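Local coordinates for protein putative uronate isomerase (Thermotoga maritima, PDB 4NAR) that may act as an isomerase of the lactate racemase type, interconverting the two forms of lactate or a related hydroxy acid, at residues A[76-79]-A[80-84]; A[115-118]-A[119-123]; A[135-138]-A[139-142]; A[317-320]-A[321-324]. One frame throughout, in Å; residues are numbered along the deposited sequence.

Contact 1 (A[76-79]-A[80-84]); sequences MKIE and EFEKK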
loop_
_atom_site.group_PDB
_atom_site.type_symbol
_atom_site.label_atom_id
_atom_site.label_comp_id
_atom_site.label_asym_id
_atom_site.label_seq_id
_atom_site.Cartn_x
_atom_site.Cartn_y
_atom_site.Cartn_z
HETATM N N MSE A 76 -12.194 -4.184 -8.675
HETATM C CA MSE A 76 -12.324 -5.613 -8.450
HETATM C C MSE A 76 -13.614 -6.172 -9.019
HETATM O O MSE A 76 -14.652 -5.495 -9.028
HETATM C CB MSE A 76 -12.230 -5.937 -6.964
HETATM C CG MSE A 76 -10.822 -6.358 -6.572
HETATM SE SE MSE A 76 -10.553 -6.110 -4.695
HETATM C CE MSE A 76 -11.508 -7.611 -3.973
ATOM N N LYS A 77 -13.523 -7.405 -9.502
ATOM C CA LYS A 77 -14.701 -8.170 -9.861
ATOM C C LYS A 77 -15.490 -8.584 -8.603
ATOM O O LYS A 77 -14.918 -8.742 -7.513
ATOM C CB LYS A 77 -14.270 -9.395 -10.664
ATOM C CG LYS A 77 -13.504 -9.034 -11.926
ATOM C CD LYS A 77 -14.425 -9.111 -13.144
ATOM C CE LYS A 77 -13.888 -8.320 -14.336
ATOM N NZ LYS A 77 -14.130 -6.848 -14.162
ATOM N N ILE A 78 -16.799 -8.751 -8.758
ATOM C CA ILE A 78 -17.664 -9.166 -7.656
ATOM C C ILE A 78 -17.121 -10.415 -6.962
ATOM O O ILE A 78 -17.091 -10.498 -5.727
ATOM C CB ILE A 78 -19.114 -9.396 -8.148
ATOM C CG1 ILE A 78 -19.820 -8.047 -8.353
ATOM C CG2 ILE A 78 -19.912 -10.262 -7.167
ATOM C CD1 ILE A 78 -21.035 -8.112 -9.301
ATOM N N GLU A 79 -16.673 -11.374 -7.763
ATOM C CA GLU A 79 -16.112 -12.606 -7.230
ATOM C C GLU A 79 -14.930 -12.341 -6.283
ATOM O O GLU A 79 -14.797 -13.001 -5.252
ATOM C CB GLU A 79 -15.728 -13.560 -8.366
ATOM C CG GLU A 79 -14.423 -14.269 -8.144
ATOM C CD GLU A 79 -13.271 -13.594 -8.869
ATOM O OE1 GLU A 79 -13.523 -12.918 -9.895
ATOM O OE2 GLU A 79 -12.111 -13.748 -8.422
ATOM N N GLU A 80 -14.097 -11.358 -6.616
ATOM C CA GLU A 80 -12.972 -10.987 -5.756
ATOM C C GLU A 80 -13.414 -10.394 -4.403
ATOM O O GLU A 80 -12.748 -10.618 -3.386
ATOM C CB GLU A 80 -12.019 -10.025 -6.479
ATOM C CG GLU A 80 -11.400 -10.595 -7.744
ATOM C CD GLU A 80 -10.486 -9.593 -8.434
ATOM O OE1 GLU A 80 -9.267 -9.862 -8.496
ATOM O OE2 GLU A 80 -10.979 -8.537 -8.912
ATOM N N PHE A 81 -14.517 -9.637 -4.388
ATOM C CA PHE A 81 -15.078 -9.151 -3.122
ATOM C C PHE A 81 -15.459 -10.342 -2.261
ATOM O O PHE A 81 -15.187 -10.366 -1.056
ATOM C CB PHE A 81 -16.343 -8.297 -3.328
ATOM C CG PHE A 81 -16.080 -6.880 -3.802
ATOM C CD1 PHE A 81 -15.866 -5.841 -2.886
ATOM C CD2 PHE A 81 -16.092 -6.569 -5.162
ATOM C CE1 PHE A 81 -15.643 -4.511 -3.325
ATOM C CE2 PHE A 81 -15.867 -5.241 -5.611
ATOM C CZ PHE A 81 -15.644 -4.220 -4.697
ATOM N N GLU A 82 -16.123 -11.316 -2.884
ATOM C CA GLU A 82 -16.535 -12.535 -2.201
ATOM C C GLU A 82 -15.348 -13.225 -1.552
ATOM O O GLU A 82 -15.402 -13.572 -0.374
ATOM C CB GLU A 82 -17.189 -13.507 -3.178
ATOM C CG GLU A 82 -18.473 -13.000 -3.812
ATOM C CD GLU A 82 -19.130 -14.046 -4.700
ATOM O OE1 GLU A 82 -18.858 -14.053 -5.916
ATOM O OE2 GLU A 82 -19.922 -14.863 -4.185
ATOM N N LYS A 83 -14.281 -13.423 -2.326
ATOM C CA LYS A 83 -13.077 -14.051 -1.804
ATOM C C LYS A 83 -12.487 -13.237 -0.654
ATOM O O LYS A 83 -12.114 -13.793 0.385
ATOM C CB LYS A 83 -12.031 -14.275 -2.911
ATOM C CG LYS A 83 -10.661 -14.738 -2.371
ATOM C CD LYS A 83 -9.848 -15.549 -3.379
ATOM C CE LYS A 83 -9.312 -14.685 -4.534
ATOM N NZ LYS A 83 -8.382 -15.454 -5.433
ATOM N N LYS A 84 -12.412 -11.923 -0.834
ATOM C CA LYS A 84 -11.811 -11.044 0.172
ATOM C C LYS A 84 -12.600 -11.008 1.483
ATOM O O LYS A 84 -12.022 -10.970 2.580
ATOM C CB LYS A 84 -11.675 -9.621 -0.384
ATOM C CG LYS A 84 -11.224 -8.600 0.641
ATOM C CD LYS A 84 -9.913 -9.021 1.287
ATOM C CE LYS A 84 -8.815 -8.075 0.895
ATOM N NZ LYS A 84 -7.807 -8.696 0.053
#
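At the N-terminal end of helix 78-85, Glu80 reaches back to the residue in the N-cap position. Its OE2 accepts from Lys77 N at 2.8 Å, through the anti lone pair, with an N-H...O angle of 151°. Glu80 CG stands beside its own backbone N (chi1 -61°) and the chain then runs out extended, which carries the carboxylate back along the first turn to that amide. Its other oxygen, OE1, makes a salt bridge with Arg74, so the group is gripped at both oxygens. The methylene of selenomethionine Met76 lies against it, CG 3.2 Å from Glu80 OE2. This is the N3-to-N-cap half of a capping box; a lysine at the N-cap has no side-chain acceptor to return the bond. The helix forms the crossover of a beta-alpha-beta unit between strands 63-68 and 94-97, and Phe81 is its buried aromatic here. Met76 SE stands above the Phe81 ring, 5.4 Å from its centroid and 5° off the normal, a distant Met-aromatic contact. Closer in, Met76 CB lies 3.9 Å from Phe81 CE2, while Met76 O comes up to the ring edge near its plane. Bent at chi3, the Met76 chain brings CE within 4.1 Å of Lys84 CB. Around them, Phe96 stacks on the Phe81 ring and His36 meets it nearly at right angles.

Contact 2 (A[115-118]-A[119-123]); sequences AGFV and SEMTE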
loop_
_atom_site.group_PDB
_atom_site.type_symbol
_atom_site.label_atom_id
_atom_site.label_comp_id
_atom_site.label_asym_id
_atom_site.label_seq_id
_atom_site.Cartn_x
_atom_site.Cartn_y
_atom_site.Cartn_z
ATOM N N ALA A 115 -1.067 25.761 2.478
ATOM C CA ALA A 115 0.136 25.818 1.651
ATOM C C ALA A 115 1.424 25.736 2.454
ATOM O O ALA A 115 2.384 25.087 2.020
ATOM C CB ALA A 115 0.129 27.090 0.795
ATOM N N GLY A 116 1.448 26.407 3.607
ATOM C CA GLY A 116 2.621 26.401 4.466
ATOM C C GLY A 116 3.042 24.997 4.872
ATOM O O GLY A 116 4.200 24.593 4.695
ATOM N N PHE A 117 2.089 24.246 5.411
ATOM C CA PHE A 117 2.317 22.868 5.816
ATOM C C PHE A 117 2.712 21.987 4.621
ATOM O O PHE A 117 3.653 21.190 4.714
ATOM C CB PHE A 117 1.062 22.338 6.514
ATOM C CG PHE A 117 1.080 20.855 6.754
ATOM C CD1 PHE A 117 1.882 20.303 7.758
ATOM C CD2 PHE A 117 0.299 20.003 5.968
ATOM C CE1 PHE A 117 1.904 18.914 7.977
ATOM C CE2 PHE A 117 0.314 18.616 6.183
ATOM C CZ PHE A 117 1.121 18.072 7.188
ATOM N N VAL A 118 2.002 22.145 3.501
ATOM C CA VAL A 118 2.305 21.393 2.281
ATOM C C VAL A 118 3.743 21.653 1.822
ATOM O O VAL A 118 4.509 20.719 1.534
ATOM C CB VAL A 118 1.307 21.729 1.149
ATOM C CG1 VAL A 118 1.851 21.300 -0.220
ATOM C CG2 VAL A 118 -0.048 21.077 1.428
ATOM N N SER A 119 4.101 22.932 1.786
ATOM C CA SER A 119 5.459 23.359 1.466
ATOM C C SER A 119 6.488 22.708 2.402
ATOM O O SER A 119 7.509 22.211 1.956
ATOM C CB SER A 119 5.548 24.888 1.532
ATOM O OG SER A 119 6.865 25.337 1.256
ATOM N N GLU A 120 6.201 22.694 3.695
ATOM C CA GLU A 120 7.122 22.134 4.682
ATOM C C GLU A 120 7.324 20.618 4.553
ATOM O O GLU A 120 8.414 20.113 4.815
ATOM C CB GLU A 120 6.644 22.475 6.096
ATOM C CG GLU A 120 7.761 22.917 7.025
ATOM C CD GLU A 120 7.912 22.003 8.226
ATOM O OE1 GLU A 120 7.068 22.099 9.150
ATOM O OE2 GLU A 120 8.869 21.189 8.241
HETATM N N MSE A 121 6.274 19.893 4.173
HETATM C CA MSE A 121 6.398 18.455 3.926
HETATM C C MSE A 121 7.146 18.162 2.616
HETATM O O MSE A 121 7.747 17.090 2.454
HETATM C CB MSE A 121 5.012 17.797 3.857
HETATM C CG MSE A 121 4.200 17.852 5.139
HETATM SE SE MSE A 121 5.102 17.002 6.629
HETATM C CE MSE A 121 5.529 18.627 7.662
ATOM N N THR A 122 7.087 19.102 1.670
ATOM C CA THR A 122 7.665 18.859 0.344
ATOM C C THR A 122 8.869 19.741 -0.005
ATOM O O THR A 122 9.153 19.953 -1.195
ATOM C CB THR A 122 6.611 18.969 -0.800
ATOM O OG1 THR A 122 6.019 20.277 -0.802
ATOM C CG2 THR A 122 5.524 17.916 -0.640
ATOM N N GLU A 123 9.572 20.236 1.017
ATOM C CA GLU A 123 10.724 21.119 0.801
ATOM C C GLU A 123 10.376 22.310 -0.112
ATOM O O GLU A 123 11.201 22.745 -0.923
ATOM C CB GLU A 123 11.889 20.331 0.189
ATOM C CG GLU A 123 12.301 19.095 0.982
ATOM C CD GLU A 123 13.275 18.181 0.222
ATOM O OE1 GLU A 123 13.706 18.544 -0.902
ATOM O OE2 GLU A 123 13.608 17.094 0.754
#
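One face of the Phe117 ring carries Met121, one turn further along helix 115-121. The CG methylene of this selenomethionine lies over the face, displaced toward the rim, 3.9 Å from the ring centroid and 21° off the normal: a CH-pi contact. The Met121 chain then bends at chi2 and chi3, leaving SE oblique to the ring at 4.7 Å from the centroid, a Met-aromatic contact, and laying the methyl CE 3.6 Å from Phe117 CE1. Met121 CG stands beside its own backbone N (chi1 -64°), which tips the chain back toward the preceding turn and onto the aromatic. Both residues also rest on helix 198-213, Phe117 on Ile202 and Arg205, Met121 on Lys201 and Ile202. With an alanine at Phe117, Met121 would probably lose the face its CG and CE lie against, leaving its chain freer to turn, and helix 198-213 would lose part of its cover. Just past Met121, the chain leaves the helix at Thr122. There Val118 O takes two donors: Thr122 OG1 at 2.8 Å, approaching from above the carbonyl plane, and Thr122 N at 3.0 Å in a weak bond. Thr122 OG1 in turn accepts a weak bond from Leu126 N. The hydroxyl thus gives Val118 O a second donor where the backbone bond is weak, while the Phe117 and Met121 side chains are probably held together by dispersion and CH-pi attraction.

Contact 3 (A[135-138]-A[139-142]); sequences NRLL and FEDF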
loop_
_atom_site.group_PDB
_atom_site.type_symbol
_atom_site.label_atom_id
_atom_site.label_comp_id
_atom_site.label_asym_id
_atom_site.label_seq_id
_atom_site.Cartn_x
_atom_site.Cartn_y
_atom_site.Cartn_z
ATOM N N ASN A 135 -14.093 9.293 -1.024
ATOM C CA ASN A 135 -15.321 8.671 -1.510
ATOM C C ASN A 135 -16.499 9.208 -0.721
ATOM O O ASN A 135 -16.435 9.264 0.523
ATOM C CB ASN A 135 -15.293 7.148 -1.358
ATOM C CG ASN A 135 -16.326 6.470 -2.244
ATOM O OD1 ASN A 135 -17.526 6.609 -2.025
ATOM N ND2 ASN A 135 -15.859 5.764 -3.276
ATOM N N ARG A 136 -17.557 9.616 -1.421
ATOM C CA ARG A 136 -18.666 10.291 -0.743
ATOM C C ARG A 136 -19.458 9.329 0.149
ATOM O O ARG A 136 -20.213 9.770 1.027
ATOM C CB ARG A 136 -19.572 11.020 -1.736
ATOM C CG ARG A 136 -19.998 10.161 -2.905
ATOM C CD ARG A 136 -20.996 10.909 -3.773
ATOM N NE ARG A 136 -22.173 10.075 -4.023
ATOM C CZ ARG A 136 -23.378 10.291 -3.500
ATOM N NH1 ARG A 136 -23.592 11.338 -2.709
ATOM N NH2 ARG A 136 -24.378 9.464 -3.787
ATOM N N LEU A 137 -19.248 8.025 -0.044
ATOM C CA LEU A 137 -19.865 7.018 0.828
ATOM C C LEU A 137 -19.589 7.239 2.312
ATOM O O LEU A 137 -20.466 6.993 3.143
ATOM C CB LEU A 137 -19.463 5.596 0.439
ATOM C CG LEU A 137 -20.347 4.865 -0.579
ATOM C CD1 LEU A 137 -19.614 3.612 -1.048
ATOM C CD2 LEU A 137 -21.702 4.489 0.026
ATOM N N LEU A 138 -18.387 7.710 2.646
ATOM C CA LEU A 138 -18.059 8.030 4.037
ATOM C C LEU A 138 -19.073 8.918 4.746
ATOM O O LEU A 138 -19.150 8.887 5.975
ATOM C CB LEU A 138 -16.690 8.693 4.145
ATOM C CG LEU A 138 -15.542 7.713 3.933
ATOM C CD1 LEU A 138 -14.232 8.400 4.294
ATOM C CD2 LEU A 138 -15.764 6.428 4.743
ATOM N N PHE A 139 -19.845 9.700 3.987
ATOM C CA PHE A 139 -20.708 10.721 4.590
ATOM C C PHE A 139 -22.199 10.478 4.428
ATOM O O PHE A 139 -23.005 11.359 4.724
ATOM C CB PHE A 139 -20.316 12.111 4.081
ATOM C CG PHE A 139 -18.833 12.332 4.111
ATOM C CD1 PHE A 139 -18.165 12.490 5.330
ATOM C CD2 PHE A 139 -18.095 12.309 2.938
ATOM C CE1 PHE A 139 -16.784 12.654 5.370
ATOM C CE2 PHE A 139 -16.709 12.471 2.966
ATOM C CZ PHE A 139 -16.049 12.640 4.189
ATOM N N GLU A 140 -22.557 9.287 3.963
ATOM C CA GLU A 140 -23.964 8.895 3.862
ATOM C C GLU A 140 -24.515 8.458 5.223
ATOM O O GLU A 140 -23.777 8.443 6.213
ATOM C CB GLU A 140 -24.135 7.797 2.818
ATOM C CG GLU A 140 -23.203 8.003 1.646
ATOM C CD GLU A 140 -23.866 7.751 0.317
ATOM O OE1 GLU A 140 -24.815 6.930 0.278
ATOM O OE2 GLU A 140 -23.438 8.380 -0.682
ATOM N N ASP A 141 -25.801 8.118 5.275
ATOM C CA ASP A 141 -26.444 7.778 6.548
ATOM C C ASP A 141 -26.043 6.404 7.109
ATOM O O ASP A 141 -26.884 5.512 7.243
ATOM C CB ASP A 141 -27.976 7.884 6.426
ATOM C CG ASP A 141 -28.545 7.040 5.268
ATOM O OD1 ASP A 141 -27.754 6.414 4.520
ATOM O OD2 ASP A 141 -29.792 7.012 5.097
ATOM N N PHE A 142 -24.770 6.223 7.452
ATOM C CA PHE A 142 -24.360 4.962 8.073
ATOM C C PHE A 142 -24.379 5.047 9.592
ATOM O O PHE A 142 -24.099 6.096 10.169
ATOM C CB PHE A 142 -22.988 4.490 7.571
ATOM C CG PHE A 142 -23.006 4.007 6.147
ATOM C CD1 PHE A 142 -23.673 2.828 5.808
ATOM C CD2 PHE A 142 -22.380 4.744 5.140
ATOM C CE1 PHE A 142 -23.721 2.384 4.482
ATOM C CE2 PHE A 142 -22.414 4.309 3.800
ATOM C CZ PHE A 142 -23.085 3.127 3.472
#
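Leu138 packs squarely on its neighbour Phe139: CB sits over the centre of the ring, 3.9 Å from the centroid and 7° off the normal. This is the tight side of the 3-10 turn that follows strand 130-135. Phe139 CG is anti to its own carbonyl carbon (chi1 -46°), a torsion that swings the ring back over Leu138. The ring also touches Ala108 and Val110 of strand 107-113 and Ile214. Were Phe139 replaced by an alanine, Leu138 CB would probably lose its cover and a gap would open against that strand. On another side of the turn, Leu137 CD2 meets Phe142 CE2 at 3.8 Å, and Leu137 O faces the edge of the Phe142 ring in its plane. Asn135 OD1 starts the turn, accepting from Leu137 N at 3.0 Å in an Asx turn. The outer side is looser. There the exposed Arg136 lays one guanidinium face under Glu140 OE2, which is 3.4 Å from Arg136 NH2, with the carboxylate plane turned 65° to the guanidinium. No N-H points at the oxygen, so this salt bridge acts through charge alone and should tolerate sliding, unlike the directional Asx bond and the close ring contact within.

Contact 4 (A[317-320]-A[321-324]); sequences NPQM and DKWI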
loop_
_atom_site.group_PDB
_atom_site.type_symbol
_atom_site.label_atom_id
_atom_site.label_comp_id
_atom_site.label_asym_id
_atom_site.label_seq_id
_atom_site.Cartn_x
_atom_site.Cartn_y
_atom_site.Cartn_z
ATOM N N ASN A 317 -4.294 1.460 -15.000
ATOM C CA ASN A 317 -4.813 2.707 -15.542
ATOM C C ASN A 317 -3.991 3.138 -16.775
ATOM O O ASN A 317 -2.810 3.473 -16.647
ATOM C CB ASN A 317 -4.773 3.781 -14.459
ATOM C CG ASN A 317 -5.351 5.101 -14.926
ATOM O OD1 ASN A 317 -4.636 5.927 -15.497
ATOM N ND2 ASN A 317 -6.649 5.308 -14.689
ATOM N N PRO A 318 -4.614 3.129 -17.975
ATOM C CA PRO A 318 -3.899 3.310 -19.255
ATOM C C PRO A 318 -3.068 4.578 -19.274
ATOM O O PRO A 318 -1.939 4.599 -19.777
ATOM C CB PRO A 318 -5.029 3.449 -20.286
ATOM C CG PRO A 318 -6.210 2.753 -19.661
ATOM C CD PRO A 318 -6.074 3.032 -18.167
ATOM N N GLN A 319 -3.640 5.634 -18.717
ATOM C CA GLN A 319 -2.969 6.914 -18.677
ATOM C C GLN A 319 -1.700 6.832 -17.830
ATOM O O GLN A 319 -0.623 7.219 -18.293
ATOM C CB GLN A 319 -3.917 7.985 -18.150
ATOM C CG GLN A 319 -3.248 9.321 -17.906
ATOM C CD GLN A 319 -3.474 10.303 -19.044
ATOM O OE1 GLN A 319 -4.198 11.304 -18.885
ATOM N NE2 GLN A 319 -2.847 10.031 -20.200
HETATM N N MSE A 320 -1.816 6.314 -16.607
HETATM C CA MSE A 320 -0.642 6.167 -15.734
HETATM C C MSE A 320 0.420 5.219 -16.303
HETATM O O MSE A 320 1.622 5.478 -16.177
HETATM C CB MSE A 320 -1.035 5.785 -14.300
HETATM C CG MSE A 320 -1.175 7.013 -13.387
HETATM SE SE MSE A 320 -2.214 6.717 -11.771
HETATM C CE MSE A 320 -0.775 6.102 -10.634
ATOM N N ASP A 321 -0.039 4.146 -16.945
ATOM C CA ASP A 321 0.821 3.230 -17.689
ATOM C C ASP A 321 1.615 3.961 -18.801
ATOM O O ASP A 321 2.838 3.772 -18.935
ATOM C CB ASP A 321 -0.023 2.088 -18.275
ATOM C CG ASP A 321 0.823 1.018 -18.947
ATOM O OD1 ASP A 321 1.182 0.026 -18.267
ATOM O OD2 ASP A 321 1.134 1.170 -20.152
ATOM N N LYS A 322 0.919 4.803 -19.574
ATOM C CA LYS A 322 1.550 5.677 -20.577
ATOM C C LYS A 322 2.595 6.570 -19.913
ATOM O O LYS A 322 3.713 6.736 -20.410
ATOM C CB LYS A 322 0.494 6.557 -21.248
ATOM C CG LYS A 322 0.615 6.708 -22.760
ATOM C CD LYS A 322 -0.707 7.229 -23.353
ATOM C CE LYS A 322 -1.867 6.225 -23.118
ATOM N NZ LYS A 322 -3.209 6.873 -22.841
ATOM N N TRP A 323 2.228 7.131 -18.769
ATOM C CA TRP A 323 3.117 8.045 -18.070
ATOM C C TRP A 323 4.388 7.361 -17.592
ATOM O O TRP A 323 5.486 7.898 -17.771
ATOM C CB TRP A 323 2.389 8.710 -16.912
ATOM C CG TRP A 323 1.451 9.774 -17.372
ATOM C CD1 TRP A 323 1.490 10.447 -18.569
ATOM C CD2 TRP A 323 0.329 10.305 -16.646
ATOM N NE1 TRP A 323 0.460 11.364 -18.628
ATOM C CE2 TRP A 323 -0.265 11.300 -17.461
ATOM C CE3 TRP A 323 -0.228 10.039 -15.388
ATOM C CZ2 TRP A 323 -1.399 12.034 -17.050
ATOM C CZ3 TRP A 323 -1.354 10.767 -14.980
ATOM C CH2 TRP A 323 -1.925 11.754 -15.812
ATOM N N ILE A 324 4.238 6.183 -16.992
ATOM C CA ILE A 324 5.391 5.398 -16.559
ATOM C C ILE A 324 6.374 5.141 -17.704
ATOM O O ILE A 324 7.586 5.350 -17.544
ATOM C CB ILE A 324 4.968 4.056 -15.935
ATOM C CG1 ILE A 324 4.268 4.302 -14.590
ATOM C CG2 ILE A 324 6.188 3.154 -15.767
ATOM C CD1 ILE A 324 3.351 3.185 -14.164
#
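Gln319 turns CG away from its backbone N (chi1 173°) and bends at chi2 (99°), while Trp323 keeps its indole beside its own N; together these lay the glutamine chain across the ring one turn on. Gln319 CG lies over the face, 3.4 Å from the centroid of the six-membered ring, a CH-pi contact. Beyond it the amide is stacked on the indole, their planes 16° apart, with Gln319 CD 3.4 Å from Trp323 CZ2. Amide and indole thus lie face to face as flat groups rather than meeting through a donor and an acceptor. Selenomethionine Met320 also approaches the indole, its CG 3.7 Å from Trp323 CE3. Further out, Met320 packs on Trp283, Phe102 and Val349, and its side chain lies about 5 Å from a bound sulfate, probably from the crystallisation liquor. At the start of the helix Asn317 OD1 accepts from Met320 N at 3.1 Å, in the carbonyl plane on a lone pair, in a nearly straight capping bond. Asp321 turns its carboxylate outside the segment, OD2 to Arg325 in a salt bridge and OD1 to the amides of Phe314 and His315, tying the helix to the loop before it. An asparagine N-cap with a proline as first helical residue is a classic helix start, here opening helix 318-327.

In the fold
All four are local contacts between near neighbours in sequence, in series along the chain and without touching. Contacts 1 and 4 both sit at helix starts, but one caps with a glutamate reaching back to a backbone amide and the other with an asparagine side chain reaching forward. Contact 2 spans a whole short helix to its C-terminal exit, and contact 3 is a 3-10 turn between two strands. Contacts 2 and 3 both pack against helix 198-213, although their centres lie 29 Å apart. Each mixes buried and exposed residues: the aromatic is buried in contact 1, while the principal rings of contacts 2, 3 and 4 are partly exposed.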